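Local coordinates for pilus assembly protein CpaE (Caulobacter crescentus, PDB 4N0P) that takes part in pilus assembly, probably binding and hydrolysing ATP as a whole protein, of which this chain is the receiver-like alpha/beta domain, at residues A[23-29]-A[50-56]; A[86-91]-A[117-123]. One frame throughout, in Å; residues are numbered along the deposited sequence. Where two conformers were deposited one is given.

Contact 1: residues A[23-29]-A[50-56]; sequences ITIHAFC and AATIVRD
I25 offers both its N and its O to the neighbouring strand, the N giving a nearly straight bond to A51 O (2.8 Å) and the O taking one from I53 N. A27 repeats the pattern, with N to I53 O and a short bond from R55 N to A27 O (2.7 Å), while A51 N to I23 O and C29 N to R55 O close the two ends. This alternation marks a parallel pair, the strands running 16° apart. CA-H groups such as that of T52 also lean on these carbonyls, T52 CA lying 3.4 Å from I25 O.

Strands 24-28 and 51-55, with helix 32-42 between them in sequence, form the first beta-alpha-beta unit of the receiver-like fold, and 51-55 is an outermost strand of the sheet. T24, H26 and F28 share one face with A51, I53 and R55. There the extended R55 chain, a long and partly apolar arm fit for a sheet edge, runs beside both rings. Its CB makes an off-centre CH-pi contact with the F28 ring, 4.2 Å from the centroid. Farther out, R55 NH1 sits 3.3 Å above the centre of the H26 ring, the guanidinium standing nearly upright on it (planes 83° apart). The imidazole is steadied by a hydrogen bond between its ND1 and Y66 OH, and I53 CD1 touches its NE2 at 3.6 Å.

On the face of I25 and A27, short or branched side chains suit a surface where helix 32-42 meets T52 and V54. With I25 CG1 anti to its carbonyl carbon (chi1 -57°), CD1 reaches T52 OG1 and A50 CB. At the far end C29 SG rests on V54 CG1, 3.8 Å away.

Contact 2: residues A[86-91]-A[117-123]; sequences LLHLLD and ELMRRGV
Helices 83-94 and 112-120, neighbours in the receiver-like fold, meet where L87, L90 and D91 face L118 and R121. R121 NH1 forms a salt bridge with D91 OD1 at 2.7 Å; the two flat groups are nearly parallel (12°) but not coplanar, OD1 coming obliquely from the side opposite L87 CD2. The same NH1 makes a weak, strongly bent hydrogen bond to L87 O (2.8 Å, 116° at the hydrogen), a carbonyl that already accepts D91 N within its own helix. Arginine suits the place because NH1 can meet both oxygens while NE is left for E117.

L87 CD2 lies 3.8 Å above the centre of the guanidinium, a methyl group covering the flat charged group. At the guanidinium edge R121 NE donates to E117 OE2 at 2.8 Å through the anti lone pair, while R120 NH2 takes the syn side of the same oxygen and R120 NE reaches E117 OE1. The bend of the E117 chain at chi2 (49°) lets its carboxylate lie between the two arginines, and the bond to R121 NE probably helps fix the guanidinium's rotation, keeping NH1 beside D91.

L86 and V123 touch V105 of strand 102-107, which joins these helices in sequence, and L86 and L90 reach L59 of helix 58-65. L118 CD2 meets both L87 CD2 (3.8 Å) and L90 CD1, the latter unusually tight at 3.3 Å. Helix 112-120 ends in a Schellman motif that brings V123 CG2 near L90 CD1; glycine suits position 122, where at positive phi a side chain would jam against the preceding carbonyl O.

In the fold
Contact 1 and contact 2 share no helix or strand and lie on opposite sides of the chain's centre. Both are partly buried, their centres about 8 Å and 13 Å from that of the chain, each with a buried apolar part and a more exposed side. In contact 1 an outermost strand is tied to its inner neighbour by main-chain bonds, whatever the side chains. Contact 2 sits in the outer helical layer, where side chains do the joining. Arginine is packed against the rings of H26 and F28 in contact 1 but paired with carboxylates in contact 2. Helix 58-65 links the two regions, its Y65 meeting F28 edge-to-face while its L59 packs on L86 and L90.

Contact 1: residues A[23-29]-A[50-56]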
loop_
_atom_site.group_PDB
_atom_site.type_symbol
_atom_site.label_atom_id
_atom_site.label_comp_id
_atom_site.label_asym_id
_atom_site.label_seq_id
_atom_site.Cartn_x
_atom_site.Cartn_y
_atom_site.Cartn_z
ATOM N N ILE A 23 10.049 4.281 8.868
ATOM C CA ILE A 23 9.470 4.755 7.621
ATOM C C ILE A 23 8.137 5.424 7.923
ATOM O O ILE A 23 7.582 5.277 9.017
ATOM C CB ILE A 23 9.285 3.569 6.614
ATOM C CG1 ILE A 23 8.342 2.461 7.192
ATOM C CG2 ILE A 23 10.627 2.982 6.121
ATOM C CD1 ILE A 23 7.861 1.457 6.171
ATOM N N THR A 24 7.631 6.160 6.941
ATOM C CA THR A 24 6.298 6.761 7.002
ATOM C C THR A 24 5.447 6.028 5.987
ATOM O O THR A 24 5.892 5.820 4.843
ATOM C CB THR A 24 6.338 8.271 6.751
ATOM O OG1 THR A 24 7.141 8.512 5.579
ATOM C CG2 THR A 24 6.918 9.034 7.927
ATOM N N ILE A 25 4.256 5.582 6.409
ATOM C CA ILE A 25 3.329 4.859 5.554
ATOM C C ILE A 25 2.018 5.624 5.477
ATOM O O ILE A 25 1.464 5.935 6.523
ATOM C CB ILE A 25 3.036 3.407 6.069
ATOM C CG1 ILE A 25 4.306 2.545 6.235
ATOM C CG2 ILE A 25 1.962 2.714 5.172
ATOM C CD1 ILE A 25 4.055 1.195 7.037
ATOM N N HIS A 26 1.523 5.910 4.283
ATOM C CA HIS A 26 0.200 6.522 4.108
ATOM C C HIS A 26 -0.672 5.504 3.422
ATOM O O HIS A 26 -0.329 5.069 2.315
ATOM C CB HIS A 26 0.251 7.817 3.281
ATOM C CG HIS A 26 0.921 8.982 3.953
ATOM N ND1 HIS A 26 1.098 10.185 3.280
ATOM C CD2 HIS A 26 1.450 9.084 5.197
ATOM C CE1 HIS A 26 1.749 10.970 4.127
ATOM N NE2 HIS A 26 1.963 10.359 5.303
ATOM N N ALA A 27 -1.777 5.085 4.073
ATOM C CA ALA A 27 -2.647 4.107 3.453
ATOM C C ALA A 27 -3.961 4.804 3.085
ATOM O O ALA A 27 -4.614 5.381 3.939
ATOM C CB ALA A 27 -2.886 2.928 4.414
ATOM N N PHE A 28 -4.306 4.814 1.820
ATOM C CA PHE A 28 -5.569 5.408 1.333
ATOM C C PHE A 28 -6.463 4.272 1.001
ATOM O O PHE A 28 -6.309 3.674 -0.067
ATOM C CB PHE A 28 -5.328 6.313 0.100
ATOM C CG PHE A 28 -4.602 7.591 0.418
ATOM C CD1 PHE A 28 -3.213 7.622 0.495
ATOM C CD2 PHE A 28 -5.299 8.785 0.580
ATOM C CE1 PHE A 28 -2.545 8.803 0.806
ATOM C CE2 PHE A 28 -4.626 9.963 0.877
ATOM C CZ PHE A 28 -3.252 9.962 1.002
ATOM N N CYS A 29 -7.345 3.904 1.948
ATOM C CA CYS A 29 -8.251 2.752 1.799
ATOM C C CYS A 29 -9.577 3.161 1.213
ATOM O O CYS A 29 -10.017 4.297 1.375
ATOM C CB CYS A 29 -8.452 2.039 3.134
ATOM S SG CYS A 29 -6.911 1.700 4.020
ATOM N N ALA A 50 7.373 2.450 12.420
ATOM C CA ALA A 50 6.692 2.970 11.234
ATOM C C ALA A 50 5.586 3.916 11.651
ATOM O O ALA A 50 4.752 3.569 12.499
ATOM C CB ALA A 50 6.126 1.852 10.384
ATOM N N ALA A 51 5.577 5.113 11.095
ATOM C CA ALA A 51 4.478 6.040 11.368
ATOM C C ALA A 51 3.431 5.754 10.298
ATOM O O ALA A 51 3.686 6.050 9.131
ATOM C CB ALA A 51 4.983 7.483 11.303
ATOM N N THR A 52 2.310 5.100 10.656
ATOM C CA THR A 52 1.297 4.720 9.660
ATOM C C THR A 52 0.045 5.561 9.813
ATOM O O THR A 52 -0.538 5.575 10.899
ATOM C CB THR A 52 0.923 3.210 9.804
ATOM O OG1 THR A 52 2.103 2.402 9.782
ATOM C CG2 THR A 52 -0.086 2.736 8.736
ATOM N N ILE A 53 -0.382 6.215 8.740
ATOM C CA ILE A 53 -1.590 7.043 8.726
ATOM C C ILE A 53 -2.566 6.436 7.751
ATOM O O ILE A 53 -2.255 6.275 6.567
ATOM C CB ILE A 53 -1.278 8.521 8.338
ATOM C CG1 ILE A 53 -0.225 9.162 9.266
ATOM C CG2 ILE A 53 -2.579 9.357 8.363
ATOM C CD1 ILE A 53 0.447 10.352 8.579
ATOM N N VAL A 54 -3.778 6.101 8.256
ATOM C CA VAL A 54 -4.806 5.536 7.403
ATOM C C VAL A 54 -5.781 6.694 6.989
ATOM O O VAL A 54 -6.200 7.505 7.834
ATOM C CB VAL A 54 -5.463 4.319 8.112
ATOM C CG1 VAL A 54 -6.532 3.680 7.245
ATOM C CG2 VAL A 54 -4.401 3.281 8.452
ATOM N N ARG A 55 -5.981 6.865 5.677
ATOM C CA ARG A 55 -6.853 7.918 5.141
ATOM C C ARG A 55 -7.964 7.299 4.286
ATOM O O ARG A 55 -7.852 6.150 3.852
ATOM C CB ARG A 55 -6.061 8.984 4.366
ATOM C CG ARG A 55 -5.206 9.847 5.288
ATOM C CD ARG A 55 -4.404 10.851 4.518
ATOM N NE ARG A 55 -3.749 11.767 5.438
ATOM C CZ ARG A 55 -2.447 11.800 5.663
ATOM N NH1 ARG A 55 -1.634 10.972 5.018
ATOM N NH2 ARG A 55 -1.945 12.653 6.542
ATOM N N ASP A 56 -9.059 8.060 4.075
ATOM C CA ASP A 56 -10.191 7.569 3.291
ATOM C C ASP A 56 -10.129 8.138 1.885
ATOM O O ASP A 56 -9.323 9.033 1.613
ATOM C CB ASP A 56 -11.529 7.948 3.975
ATOM C CG ASP A 56 -11.773 9.442 4.149
ATOM O OD1 ASP A 56 -10.781 10.200 4.264
ATOM O OD2 ASP A 56 -12.961 9.848 4.220
#

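Contact 2: residues A[86-91]-A[117-123]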
loop_
_atom_site.group_PDB
_atom_site.type_symbol
_atom_site.label_atom_id
_atom_site.label_comp_id
_atom_site.label_asym_id
_atom_site.label_seq_id
_atom_site.Cartn_x
_atom_site.Cartn_y
_atom_site.Cartn_z
ATOM N N LEU A 86 -8.181 1.670 -11.944
ATOM C CA LEU A 86 -6.997 1.523 -11.088
ATOM C C LEU A 86 -5.734 1.864 -11.894
ATOM O O LEU A 86 -4.927 2.685 -11.462
ATOM C CB LEU A 86 -6.926 0.081 -10.495
ATOM C CG LEU A 86 -5.586 -0.348 -9.856
ATOM C CD1 LEU A 86 -5.304 0.444 -8.637
ATOM C CD2 LEU A 86 -5.608 -1.812 -9.470
ATOM N N LEU A 87 -5.581 1.280 -13.077
ATOM C CA LEU A 87 -4.377 1.535 -13.868
ATOM C C LEU A 87 -4.261 2.985 -14.314
ATOM O O LEU A 87 -3.179 3.566 -14.185
ATOM C CB LEU A 87 -4.303 0.572 -15.050
ATOM C CG LEU A 87 -4.114 -0.864 -14.603
ATOM C CD1 LEU A 87 -4.507 -1.842 -15.696
ATOM C CD2 LEU A 87 -2.721 -1.089 -14.056
ATOM N N HIS A 88 -5.371 3.600 -14.748
ATOM C CA HIS A 88 -5.357 5.009 -15.145
ATOM C C HIS A 88 -4.949 5.925 -13.959
ATOM O O HIS A 88 -4.130 6.838 -14.101
ATOM C CB HIS A 88 -6.740 5.409 -15.689
ATOM C CG HIS A 88 -6.871 6.877 -15.959
ATOM N ND1 HIS A 88 -6.237 7.473 -17.042
ATOM C CD2 HIS A 88 -7.553 7.827 -15.274
ATOM C CE1 HIS A 88 -6.540 8.763 -16.970
ATOM N NE2 HIS A 88 -7.334 9.025 -15.927
ATOM N N LEU A 89 -5.505 5.651 -12.781
ATOM C CA LEU A 89 -5.195 6.443 -11.595
ATOM C C LEU A 89 -3.758 6.217 -11.137
ATOM O O LEU A 89 -3.141 7.152 -10.632
ATOM C CB LEU A 89 -6.180 6.136 -10.472
ATOM C CG LEU A 89 -7.612 6.669 -10.650
ATOM C CD1 LEU A 89 -8.561 5.951 -9.733
ATOM C CD2 LEU A 89 -7.685 8.133 -10.386
ATOM N N LEU A 90 -3.203 5.006 -11.354
ATOM C CA LEU A 90 -1.798 4.735 -10.994
ATOM C C LEU A 90 -0.843 5.551 -11.872
ATOM O O LEU A 90 0.189 6.018 -11.379
ATOM C CB LEU A 90 -1.455 3.241 -11.049
ATOM C CG LEU A 90 -1.989 2.402 -9.888
ATOM C CD1 LEU A 90 -1.803 0.956 -10.162
ATOM C CD2 LEU A 90 -1.305 2.741 -8.571
ATOM N N ASP A 91 -1.218 5.777 -13.149
ATOM C CA ASP A 91 -0.454 6.642 -14.067
ATOM C C ASP A 91 -0.415 8.081 -13.494
ATOM O O ASP A 91 0.648 8.700 -13.426
ATOM C CB ASP A 91 -1.090 6.627 -15.482
ATOM C CG ASP A 91 -0.924 5.362 -16.325
ATOM O OD1 ASP A 91 0.043 4.599 -16.082
ATOM O OD2 ASP A 91 -1.747 5.149 -17.245
ATOM N N GLU A 117 0.648 -6.531 -14.957
ATOM C CA GLU A 117 0.657 -5.139 -15.389
ATOM C C GLU A 117 1.166 -4.239 -14.255
ATOM O O GLU A 117 2.006 -3.374 -14.503
ATOM C CB GLU A 117 -0.750 -4.725 -15.845
ATOM C CG GLU A 117 -0.842 -3.338 -16.468
ATOM C CD GLU A 117 0.149 -2.956 -17.554
ATOM O OE1 GLU A 117 0.567 -3.835 -18.345
ATOM O OE2 GLU A 117 0.501 -1.756 -17.617
ATOM N N LEU A 118 0.675 -4.461 -13.020
ATOM C CA LEU A 118 1.111 -3.675 -11.856
ATOM C C LEU A 118 2.619 -3.829 -11.633
ATOM O O LEU A 118 3.309 -2.829 -11.431
ATOM C CB LEU A 118 0.338 -4.108 -10.565
ATOM C CG LEU A 118 -1.168 -3.797 -10.527
ATOM C CD1 LEU A 118 -1.808 -4.319 -9.250
ATOM C CD2 LEU A 118 -1.440 -2.310 -10.740
ATOM N N MET A 119 3.136 -5.068 -11.716
ATOM C CA MET A 119 4.562 -5.345 -11.502
ATOM C C MET A 119 5.400 -4.656 -12.588
ATOM O O MET A 119 6.423 -4.058 -12.270
ATOM C CB MET A 119 4.837 -6.854 -11.471
ATOM C CG MET A 119 4.268 -7.565 -10.256
ATOM S SD MET A 119 4.679 -6.878 -8.590
ATOM C CE MET A 119 3.181 -5.977 -8.224
ATOM N N ARG A 120 4.924 -4.675 -13.847
ATOM C CA ARG A 120 5.582 -4.011 -14.975
ATOM C C ARG A 120 5.652 -2.481 -14.756
ATOM O O ARG A 120 6.646 -1.854 -15.158
ATOM C CB ARG A 120 4.845 -4.316 -16.281
ATOM C CG ARG A 120 5.681 -4.079 -17.523
ATOM C CD ARG A 120 4.861 -4.274 -18.794
ATOM N NE ARG A 120 3.749 -3.316 -18.904
ATOM C CZ ARG A 120 3.853 -2.096 -19.426
ATOM N NH1 ARG A 120 5.016 -1.665 -19.899
ATOM N NH2 ARG A 120 2.796 -1.298 -19.478
ATOM N N ARG A 121 4.610 -1.895 -14.121
ATOM C CA ARG A 121 4.553 -0.461 -13.834
ATOM C C ARG A 121 5.430 -0.052 -12.637
ATOM O O ARG A 121 5.555 1.149 -12.355
ATOM C CB ARG A 121 3.114 -0.020 -13.581
ATOM C CG ARG A 121 2.261 -0.215 -14.796
ATOM C CD ARG A 121 1.171 0.793 -14.870
ATOM N NE ARG A 121 0.380 0.555 -16.071
ATOM C CZ ARG A 121 -0.708 1.236 -16.399
ATOM N NH1 ARG A 121 -1.150 2.207 -15.616
ATOM N NH2 ARG A 121 -1.366 0.945 -17.510
ATOM N N GLY A 122 6.024 -1.023 -11.942
ATOM C CA GLY A 122 6.886 -0.726 -10.804
ATOM C C GLY A 122 6.207 -0.731 -9.450
ATOM O O GLY A 122 6.824 -0.330 -8.463
ATOM N N VAL A 123 4.937 -1.201 -9.380
ATOM C CA VAL A 123 4.222 -1.383 -8.108
ATOM C C VAL A 123 5.009 -2.444 -7.321
ATOM O O VAL A 123 5.388 -3.478 -7.887
ATOM C CB VAL A 123 2.730 -1.757 -8.329
ATOM C CG1 VAL A 123 2.077 -2.255 -7.042
ATOM C CG2 VAL A 123 1.944 -0.578 -8.930
#